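Type IV pilus assembly protein PilF (Thermus thermophilus HB8, PDB 5OIU) probably couples ATP binding and hydrolysis, as a hexameric AAA+ motor of the type II/IV secretion family, to the assembly of type IV pili. Local coordinates at residues 142-147 and 231-236; 203-208 and 226-231; 284-289 and 310-315. All coordinates share one frame; numbering follows the deposited sequence.

Interaction 1 (142-147 and 231-236)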
loop_
_atom_site.group_PDB
_atom_site.type_symbol
_atom_site.label_atom_id
_atom_site.label_comp_id
_atom_site.label_asym_id
_atom_site.label_seq_id
_atom_site.Cartn_x
_atom_site.Cartn_y
_atom_site.Cartn_z
ATOM N N TYR C 142 22.507 -10.836 -21.511
ATOM C CA TYR C 142 22.536 -10.225 -20.191
ATOM C C TYR C 142 21.118 -10.172 -19.652
ATOM O O TYR C 142 20.152 -10.471 -20.361
ATOM C CB TYR C 142 23.163 -8.830 -20.235
ATOM C CG TYR C 142 22.815 -8.077 -21.479
ATOM C CD1 TYR C 142 21.557 -7.533 -21.637
ATOM C CD2 TYR C 142 23.747 -7.908 -22.498
ATOM C CE1 TYR C 142 21.219 -6.836 -22.772
ATOM C CE2 TYR C 142 23.425 -7.207 -23.649
ATOM C CZ TYR C 142 22.151 -6.674 -23.783
ATOM O OH TYR C 142 21.798 -5.979 -24.924
ATOM N N GLY C 143 21.011 -9.750 -18.399
ATOM C CA GLY C 143 19.804 -9.889 -17.611
ATOM C C GLY C 143 20.021 -10.807 -16.417
ATOM O O GLY C 143 21.030 -11.511 -16.296
ATOM N N ILE C 144 19.054 -10.767 -15.506
ATOM C CA ILE C 144 19.061 -11.621 -14.322
ATOM C C ILE C 144 18.002 -12.694 -14.506
ATOM O O ILE C 144 16.841 -12.395 -14.812
ATOM C CB ILE C 144 18.848 -10.820 -13.025
ATOM C CG1 ILE C 144 18.848 -11.741 -11.813
ATOM C CG2 ILE C 144 17.600 -9.935 -13.087
ATOM C CD1 ILE C 144 19.426 -11.066 -10.581
ATOM N N PHE C 145 18.422 -13.943 -14.385
ATOM C CA PHE C 145 17.547 -15.102 -14.481
ATOM C C PHE C 145 17.484 -15.723 -13.095
ATOM O O PHE C 145 18.525 -16.047 -12.517
ATOM C CB PHE C 145 18.081 -16.079 -15.524
ATOM C CG PHE C 145 17.302 -17.320 -15.632
ATOM C CD1 PHE C 145 15.927 -17.289 -15.546
ATOM C CD2 PHE C 145 17.941 -18.534 -15.819
ATOM C CE1 PHE C 145 15.192 -18.441 -15.628
ATOM C CE2 PHE C 145 17.209 -19.698 -15.909
ATOM C CZ PHE C 145 15.835 -19.652 -15.823
ATOM N N LEU C 146 16.281 -15.812 -12.534
ATOM C CA LEU C 146 16.099 -16.235 -11.146
ATOM C C LEU C 146 15.660 -17.684 -11.104
ATOM O O LEU C 146 14.702 -18.062 -11.788
ATOM C CB LEU C 146 15.067 -15.371 -10.425
ATOM C CG LEU C 146 15.416 -13.911 -10.178
ATOM C CD1 LEU C 146 14.286 -13.231 -9.402
ATOM C CD2 LEU C 146 16.752 -13.811 -9.445
ATOM N N ILE C 147 16.375 -18.494 -10.326
ATOM C CA ILE C 147 15.991 -19.879 -10.057
ATOM C C ILE C 147 15.392 -19.927 -8.665
ATOM O O ILE C 147 16.019 -19.494 -7.693
ATOM C CB ILE C 147 17.183 -20.850 -10.147
ATOM C CG1 ILE C 147 18.045 -20.600 -11.393
ATOM C CG2 ILE C 147 16.675 -22.297 -10.023
ATOM C CD1 ILE C 147 17.330 -20.768 -12.684
ATOM N N GLU C 231 21.500 -4.377 -10.544
ATOM C CA GLU C 231 22.322 -3.367 -11.204
ATOM C C GLU C 231 23.293 -4.012 -12.187
ATOM O O GLU C 231 23.453 -3.531 -13.316
ATOM C CB GLU C 231 23.071 -2.544 -10.145
ATOM C CG GLU C 231 24.283 -1.740 -10.632
ATOM C CD GLU C 231 25.026 -1.034 -9.483
ATOM O OE1 GLU C 231 24.600 -1.186 -8.314
ATOM O OE2 GLU C 231 26.031 -0.325 -9.753
ATOM N N ALA C 232 23.926 -5.121 -11.786
ATOM C CA ALA C 232 24.874 -5.778 -12.682
ATOM C C ALA C 232 24.173 -6.367 -13.901
ATOM O O ALA C 232 24.748 -6.384 -14.991
ATOM C CB ALA C 232 25.653 -6.857 -11.934
ATOM N N ALA C 233 22.933 -6.834 -13.757
ATOM C CA ALA C 233 22.184 -7.201 -14.950
ATOM C C ALA C 233 21.897 -5.981 -15.825
ATOM O O ALA C 233 21.958 -6.069 -17.056
ATOM C CB ALA C 233 20.892 -7.905 -14.570
ATOM N N LEU C 234 21.602 -4.830 -15.205
ATOM C CA LEU C 234 21.258 -3.628 -15.965
ATOM C C LEU C 234 22.428 -3.136 -16.811
ATOM O O LEU C 234 22.261 -2.816 -17.993
ATOM C CB LEU C 234 20.803 -2.524 -15.019
ATOM C CG LEU C 234 19.373 -2.724 -14.537
ATOM C CD1 LEU C 234 19.001 -1.670 -13.517
ATOM C CD2 LEU C 234 18.439 -2.709 -15.730
ATOM N N THR C 235 23.614 -3.051 -16.218
ATOM C CA THR C 235 24.766 -2.525 -16.938
ATOM C C THR C 235 25.252 -3.453 -18.048
ATOM O O THR C 235 26.067 -3.021 -18.873
ATOM C CB THR C 235 25.902 -2.227 -15.961
ATOM O OG1 THR C 235 26.368 -3.450 -15.388
ATOM C CG2 THR C 235 25.402 -1.342 -14.845
ATOM N N GLY C 236 24.787 -4.704 -18.100
ATOM C CA GLY C 236 25.078 -5.522 -19.258
ATOM C C GLY C 236 25.722 -6.866 -18.988
ATOM O O GLY C 236 26.280 -7.471 -19.902
#
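Y142 and G143, at the entry to strand 143-148, lie against A233 and G236, where helix 223-235 runs out, and the backbones come closest at G143 and A233, whose CA atoms are 4.5 Å apart. No hydrogen bond spans the two segments. Glycine backbone angles shape both chains: G143 has a phi of 116°, and G236, with its own positive phi, closes the helix in a Schellman motif, its N making a weak bond back to A233 O. A233 CB, directed at the strand, bridges the gap, lying 3.5 Å from both G143 C and I144 N. I144 adds its CB, 3.9 Å from A233 CB, with CG2 slightly farther off. This is the ending of a beta-alpha-beta crossover of the P-loop NTPase core: helix 223-235 joins the parallel strands 214-217 and 238-243, and the second of these pairs with strand 143-148, which leads into the ATP-binding loop. G143 and F145 both bond to V239 there. Y142 meets the turn beyond the helix. Its CB is 3.4 Å from G236 O, and a chi1 of 37° places CG between the backbone N and the carbonyl carbon, the crowded position, with that oxygen oblique to the ring. Farther out, the side chain packs on R276 of the second subunit, and OH makes a weak hydrogen bond to N246 OD1 of that same chain.

Interaction 2 (203-208 and 226-231); sequences ALRAFL and AKIATE
I228 is the main side chain of helix 223-235 at helix 200-206, and its two branches face different partners. CG2 goes to L204: it lies 3.6 Å from L204 CG, the two chains running past one another with their tips pointing opposite ways. L204 CD2 reaches on past this methyl to A229, ending 4.0 Å from A229 CB. The other branch, CG1 and CD1, lies over one face of the R205 guanidinium, and here the side chains cross at about a right angle. CD1 is 3.1 Å from the guanidinium plane, displaced to the NH2 side of the group (3.2 Å from R205 NH2 to I228 CD1), so the fit is tight. The arginine chain leaves its own helix with CG anti to the backbone N and then bends at chi3 (-87°), which swings NE over toward I228. Between these helices the chain runs through strand 214-217, which in this family carries the Walker B region; the contact packs two helices of the P-loop NTPase fold together, with L204 also resting on I215 and V217 of that strand. A206 and F207 pack on P78 and L99 of the second subunit. E231 approaches L208 CD1 through OE2, while its OE1 is 4.5 Å from R205 NH1, beyond a salt bridge. A second acid, E224, makes only a long, weak ion pair with R205 NH2. The adhesion is therefore largely apolar, with the guanidinium used as a flat surface against a methyl, and the two carboxylates would be expected to give its charge no more than diffuse compensation.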
loop_
_atom_site.group_PDB
_atom_site.type_symbol
_atom_site.label_atom_id
_atom_site.label_comp_id
_atom_site.label_asym_id
_atom_site.label_seq_id
_atom_site.Cartn_x
_atom_site.Cartn_y
_atom_site.Cartn_z
ATOM N N ALA C 203 31.387 -9.168 -1.668
ATOM C CA ALA C 203 31.955 -9.890 -2.806
ATOM C C ALA C 203 31.348 -9.418 -4.126
ATOM O O ALA C 203 32.067 -9.171 -5.099
ATOM C CB ALA C 203 31.747 -11.393 -2.632
ATOM N N LEU C 204 30.021 -9.287 -4.178
ATOM C CA LEU C 204 29.358 -8.976 -5.442
ATOM C C LEU C 204 29.793 -7.607 -5.967
ATOM O O LEU C 204 29.965 -7.416 -7.181
ATOM C CB LEU C 204 27.842 -9.043 -5.251
ATOM C CG LEU C 204 26.898 -9.102 -6.457
ATOM C CD1 LEU C 204 27.439 -10.069 -7.482
ATOM C CD2 LEU C 204 25.468 -9.476 -6.042
ATOM N N ARG C 205 29.996 -6.645 -5.065
ATOM C CA ARG C 205 30.478 -5.330 -5.470
ATOM C C ARG C 205 31.902 -5.403 -6.022
ATOM O O ARG C 205 32.237 -4.722 -6.999
ATOM C CB ARG C 205 30.406 -4.365 -4.288
ATOM C CG ARG C 205 30.250 -2.924 -4.698
ATOM C CD ARG C 205 29.905 -2.035 -3.481
ATOM N NE ARG C 205 28.477 -1.921 -3.132
ATOM C CZ ARG C 205 27.517 -1.456 -3.941
ATOM N NH1 ARG C 205 27.805 -1.079 -5.196
ATOM N NH2 ARG C 205 26.252 -1.381 -3.497
ATOM N N ALA C 206 32.754 -6.223 -5.417
ATOM C CA ALA C 206 34.088 -6.407 -5.969
ATOM C C ALA C 206 34.023 -6.977 -7.386
ATOM O O ALA C 206 34.818 -6.597 -8.255
ATOM C CB ALA C 206 34.901 -7.308 -5.052
ATOM N N PHE C 207 33.039 -7.849 -7.649
ATOM C CA PHE C 207 32.879 -8.465 -8.962
ATOM C C PHE C 207 32.782 -7.450 -10.086
ATOM O O PHE C 207 33.075 -7.793 -11.237
ATOM C CB PHE C 207 31.626 -9.325 -9.005
ATOM C CG PHE C 207 31.736 -10.590 -8.235
ATOM C CD1 PHE C 207 32.824 -10.829 -7.414
ATOM C CD2 PHE C 207 30.732 -11.540 -8.321
ATOM C CE1 PHE C 207 32.922 -11.977 -6.700
ATOM C CE2 PHE C 207 30.827 -12.720 -7.596
ATOM C CZ PHE C 207 31.932 -12.933 -6.794
ATOM N N LEU C 208 32.369 -6.216 -9.791
ATOM C CA LEU C 208 32.207 -5.231 -10.855
ATOM C C LEU C 208 33.545 -4.752 -11.419
ATOM O O LEU C 208 33.583 -4.242 -12.545
ATOM C CB LEU C 208 31.357 -4.064 -10.346
ATOM C CG LEU C 208 29.938 -4.588 -10.071
ATOM C CD1 LEU C 208 28.967 -3.463 -9.763
ATOM C CD2 LEU C 208 29.450 -5.448 -11.256
ATOM N N ALA C 226 20.329 -7.942 -3.564
ATOM C CA ALA C 226 19.334 -7.863 -4.627
ATOM C C ALA C 226 19.559 -6.629 -5.493
ATOM O O ALA C 226 19.392 -6.676 -6.717
ATOM C CB ALA C 226 17.921 -7.857 -4.042
ATOM N N LYS C 227 19.945 -5.513 -4.881
ATOM C CA LYS C 227 20.103 -4.303 -5.674
ATOM C C LYS C 227 21.362 -4.380 -6.532
ATOM O O LYS C 227 21.318 -4.058 -7.724
ATOM C CB LYS C 227 20.094 -3.066 -4.769
ATOM C CG LYS C 227 18.786 -2.233 -4.842
ATOM C CD LYS C 227 18.690 -1.383 -6.161
ATOM C CE LYS C 227 17.275 -0.786 -6.434
ATOM N NZ LYS C 227 16.908 -0.783 -7.881
ATOM N N ILE C 228 22.476 -4.862 -5.972
ATOM C CA ILE C 228 23.695 -5.006 -6.779
ATOM C C ILE C 228 23.498 -6.041 -7.885
ATOM O O ILE C 228 23.940 -5.848 -9.021
ATOM C CB ILE C 228 24.903 -5.356 -5.893
ATOM C CG1 ILE C 228 25.198 -4.216 -4.923
ATOM C CG2 ILE C 228 26.112 -5.647 -6.741
ATOM C CD1 ILE C 228 26.099 -4.607 -3.816
ATOM N N ALA C 229 22.815 -7.143 -7.585
ATOM C CA ALA C 229 22.591 -8.141 -8.624
ATOM C C ALA C 229 21.726 -7.580 -9.746
ATOM O O ALA C 229 22.003 -7.829 -10.923
ATOM C CB ALA C 229 21.966 -9.401 -8.024
ATOM N N THR C 230 20.686 -6.803 -9.411
ATOM C CA THR C 230 19.874 -6.190 -10.461
ATOM C C THR C 230 20.681 -5.161 -11.243
ATOM O O THR C 230 20.569 -5.078 -12.470
ATOM C CB THR C 230 18.621 -5.535 -9.872
ATOM O OG1 THR C 230 17.921 -6.472 -9.058
ATOM C CG2 THR C 230 17.688 -5.072 -10.978
ATOM N N GLU C 231 21.500 -4.377 -10.544
ATOM C CA GLU C 231 22.322 -3.367 -11.204
ATOM C C GLU C 231 23.293 -4.012 -12.187
ATOM O O GLU C 231 23.453 -3.531 -13.316
ATOM C CB GLU C 231 23.071 -2.544 -10.145
ATOM C CG GLU C 231 24.283 -1.740 -10.632
ATOM C CD GLU C 231 25.026 -1.034 -9.483
ATOM O OE1 GLU C 231 24.600 -1.186 -8.314
ATOM O OE2 GLU C 231 26.031 -0.325 -9.753
#

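Interaction 3 (284-289 and 310-315). With ZN (zinc ion), chain S.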
loop_
_atom_site.group_PDB
_atom_site.type_symbol
_atom_site.label_atom_id
_atom_site.label_comp_id
_atom_site.label_asym_id
_atom_site.label_seq_id
_atom_site.Cartn_x
_atom_site.Cartn_y
_atom_site.Cartn_z
ATOM N N HIS C 284 9.972 -51.238 -12.180
ATOM C CA HIS C 284 9.775 -52.681 -12.210
ATOM C C HIS C 284 8.466 -53.138 -11.577
ATOM O O HIS C 284 8.047 -54.274 -11.822
ATOM C CB HIS C 284 10.955 -53.383 -11.522
ATOM C CG HIS C 284 12.286 -53.055 -12.128
ATOM N ND1 HIS C 284 13.411 -52.802 -11.369
ATOM C CD2 HIS C 284 12.669 -52.924 -13.423
ATOM C CE1 HIS C 284 14.427 -52.530 -12.169
ATOM N NE2 HIS C 284 14.003 -52.596 -13.419
ATOM N N CYS C 285 7.815 -52.304 -10.764
ATOM C CA CYS C 285 6.464 -52.595 -10.303
ATOM C C CYS C 285 5.466 -51.555 -10.791
ATOM O O CYS C 285 4.390 -51.412 -10.207
ATOM C CB CYS C 285 6.416 -52.689 -8.783
ATOM S SG CYS C 285 6.987 -51.217 -7.979
ATOM N N LYS C 286 5.801 -50.823 -11.844
ATOM C CA LYS C 286 4.898 -49.806 -12.346
ATOM C C LYS C 286 3.645 -50.462 -12.912
ATOM O O LYS C 286 3.683 -51.569 -13.446
ATOM C CB LYS C 286 5.588 -48.946 -13.411
ATOM C CG LYS C 286 4.763 -47.752 -13.852
ATOM C CD LYS C 286 5.336 -47.050 -15.079
ATOM C CE LYS C 286 6.594 -46.272 -14.764
ATOM N NZ LYS C 286 6.912 -45.336 -15.891
ATOM N N VAL C 287 2.518 -49.763 -12.796
ATOM C CA VAL C 287 1.232 -50.339 -13.154
ATOM C C VAL C 287 0.279 -49.199 -13.499
ATOM O O VAL C 287 0.466 -48.063 -13.056
ATOM C CB VAL C 287 0.709 -51.226 -12.000
ATOM C CG1 VAL C 287 0.224 -50.382 -10.848
ATOM C CG2 VAL C 287 -0.398 -52.054 -12.492
ATOM N N GLU C 288 -0.723 -49.493 -14.326
ATOM C CA GLU C 288 -1.685 -48.475 -14.725
ATOM C C GLU C 288 -2.777 -48.326 -13.675
ATOM O O GLU C 288 -3.084 -49.259 -12.927
ATOM C CB GLU C 288 -2.323 -48.813 -16.076
ATOM C CG GLU C 288 -1.563 -48.244 -17.251
ATOM C CD GLU C 288 -2.282 -48.405 -18.581
ATOM O OE1 GLU C 288 -3.488 -48.750 -18.575
ATOM O OE2 GLU C 288 -1.632 -48.173 -19.632
ATOM N N VAL C 289 -3.348 -47.127 -13.603
ATOM C CA VAL C 289 -4.604 -46.911 -12.893
ATOM C C VAL C 289 -5.522 -46.134 -13.822
ATOM O O VAL C 289 -5.073 -45.262 -14.575
ATOM C CB VAL C 289 -4.425 -46.184 -11.537
ATOM C CG1 VAL C 289 -3.291 -46.791 -10.740
ATOM C CG2 VAL C 289 -4.187 -44.715 -11.733
ATOM N N ARG C 310 -3.878 -42.169 -19.187
ATOM C CA ARG C 310 -3.716 -43.160 -18.132
ATOM C C ARG C 310 -2.684 -42.634 -17.142
ATOM O O ARG C 310 -1.849 -41.795 -17.487
ATOM C CB ARG C 310 -3.285 -44.530 -18.700
ATOM C CG ARG C 310 -4.439 -45.550 -18.970
ATOM C CD ARG C 310 -5.791 -44.862 -19.298
ATOM N NE ARG C 310 -6.769 -45.659 -20.055
ATOM C CZ ARG C 310 -7.993 -45.233 -20.390
ATOM N NH1 ARG C 310 -8.812 -46.018 -21.085
ATOM N NH2 ARG C 310 -8.403 -44.014 -20.051
ATOM N N LEU C 311 -2.776 -43.101 -15.896
ATOM C CA LEU C 311 -1.861 -42.747 -14.815
ATOM C C LEU C 311 -1.223 -44.017 -14.268
ATOM O O LEU C 311 -1.630 -45.132 -14.604
ATOM C CB LEU C 311 -2.569 -42.003 -13.672
ATOM C CG LEU C 311 -3.123 -40.589 -13.836
ATOM C CD1 LEU C 311 -3.952 -40.249 -12.599
ATOM C CD2 LEU C 311 -2.044 -39.520 -14.087
ATOM N N TYR C 312 -0.226 -43.841 -13.397
ATOM C CA TYR C 312 0.640 -44.934 -12.988
ATOM C C TYR C 312 0.980 -44.815 -11.511
ATOM O O TYR C 312 0.960 -43.725 -10.940
ATOM C CB TYR C 312 1.942 -44.966 -13.832
ATOM C CG TYR C 312 1.667 -45.001 -15.319
ATOM C CD1 TYR C 312 1.342 -43.841 -16.021
ATOM C CD2 TYR C 312 1.685 -46.200 -16.013
ATOM C CE1 TYR C 312 1.045 -43.886 -17.374
ATOM C CE2 TYR C 312 1.404 -46.250 -17.372
ATOM C CZ TYR C 312 1.089 -45.103 -18.043
ATOM O OH TYR C 312 0.812 -45.186 -19.385
ATOM N N LYS C 313 1.280 -45.956 -10.898
ATOM C CA LYS C 313 1.872 -45.989 -9.570
ATOM C C LYS C 313 2.798 -47.190 -9.499
ATOM O O LYS C 313 2.830 -48.040 -10.387
ATOM C CB LYS C 313 0.809 -46.039 -8.469
ATOM C CG LYS C 313 0.269 -47.436 -8.176
ATOM C CD LYS C 313 -0.782 -47.420 -7.053
ATOM C CE LYS C 313 -0.636 -48.642 -6.103
ATOM N NZ LYS C 313 -1.927 -49.179 -5.542
ATOM N N GLY C 314 3.589 -47.244 -8.412
ATOM C CA GLY C 314 4.431 -48.379 -8.132
ATOM C C GLY C 314 3.795 -49.279 -7.092
ATOM O O GLY C 314 3.493 -48.841 -5.977
ATOM N N MET C 315 3.583 -50.548 -7.466
ATOM C CA MET C 315 2.951 -51.483 -6.545
ATOM C C MET C 315 3.869 -51.860 -5.397
ATOM O O MET C 315 3.380 -52.337 -4.369
ATOM C CB MET C 315 2.495 -52.741 -7.285
ATOM C CG MET C 315 1.056 -52.672 -7.784
ATOM S SD MET C 315 -0.104 -52.263 -6.462
ATOM C CE MET C 315 -1.624 -52.021 -7.398
HETATM ZN ZN ZN S . 9.332 -51.356 -7.328
#
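C285 SG, placed by a chi1 of 58°, binds the zinc ion at 2.4 Å, while the carbonyl of the same residue accepts M315 N. C282 and C320 bind the same ion, and C317, the remaining cysteine of the site, packs against C285; two CxxC pairs of this kind form the zinc-binding subdomain found in many GspE/PilB-type assembly ATPases. The bond from M315 N to C285 O is 3.0 Å long and nearly straight at the hydrogen (178°), with the donor above the carbonyl plane. C285 CB also faces M315 CB. From here the chains continue as a two-stranded antiparallel sheet, 286-289 against 311-314, whose ends are joined by helices 293-298 and 303-308. V287 and K313 form a hydrogen-bonded pair, V287 N to K313 O at 3.0 Å and K313 N to V287 O at 3.1 Å. V289 N gives a shorter bond to L311 O, 2.8 Å, whereas the return bond from L311 N is weak. On the V287 face, V287 CG1 rests against M315 CG and V289 CG2 against L311 CB. The opposite face belongs to Y312, flanked by the chains of K286 and E288: K286 CD lies 3.9 Å from Y312 CD2, and E288, side by side with the tyrosine and pointing the same way, brings CG to 3.6 Å from Y312 CE2. Beyond it, E288 OE1 meets the aliphatic CG of R310. K286 NZ is 5.6 Å from the Y312 ring centre, so cation-pi attraction is at most weak; its hydrogen bond goes to G377 O. Cohesion here rests mainly on backbone hydrogen bonds, with the metal gripping one end, aliphatic contacts on the V287 face and the Y312 ring between two aliphatic chains on the other.

How the interactions relate
Interactions 1 and 2 are neighbours that share E231 and use successive turns of helix 223-235, one against strand 143-148 and the other against helix 200-206. They touch where I144 CD1 packs on A229 CB and where A232 CB meets L208 CD2. The first is buried, the second only partly so, and neither has a hydrogen bond across it: an alanine methyl beside glycine backbone carries much of the first, larger apolar chains and a guanidinium face the second, and both adjoin the second subunit. Interaction 3 stands apart, its centre about 43 Å from that of interaction 1 and on the opposite side of the chain's centre. At that surface site, touched by no other protein chain of the assembly, backbone hydrogen bonds and a zinc ion replace the apolar core.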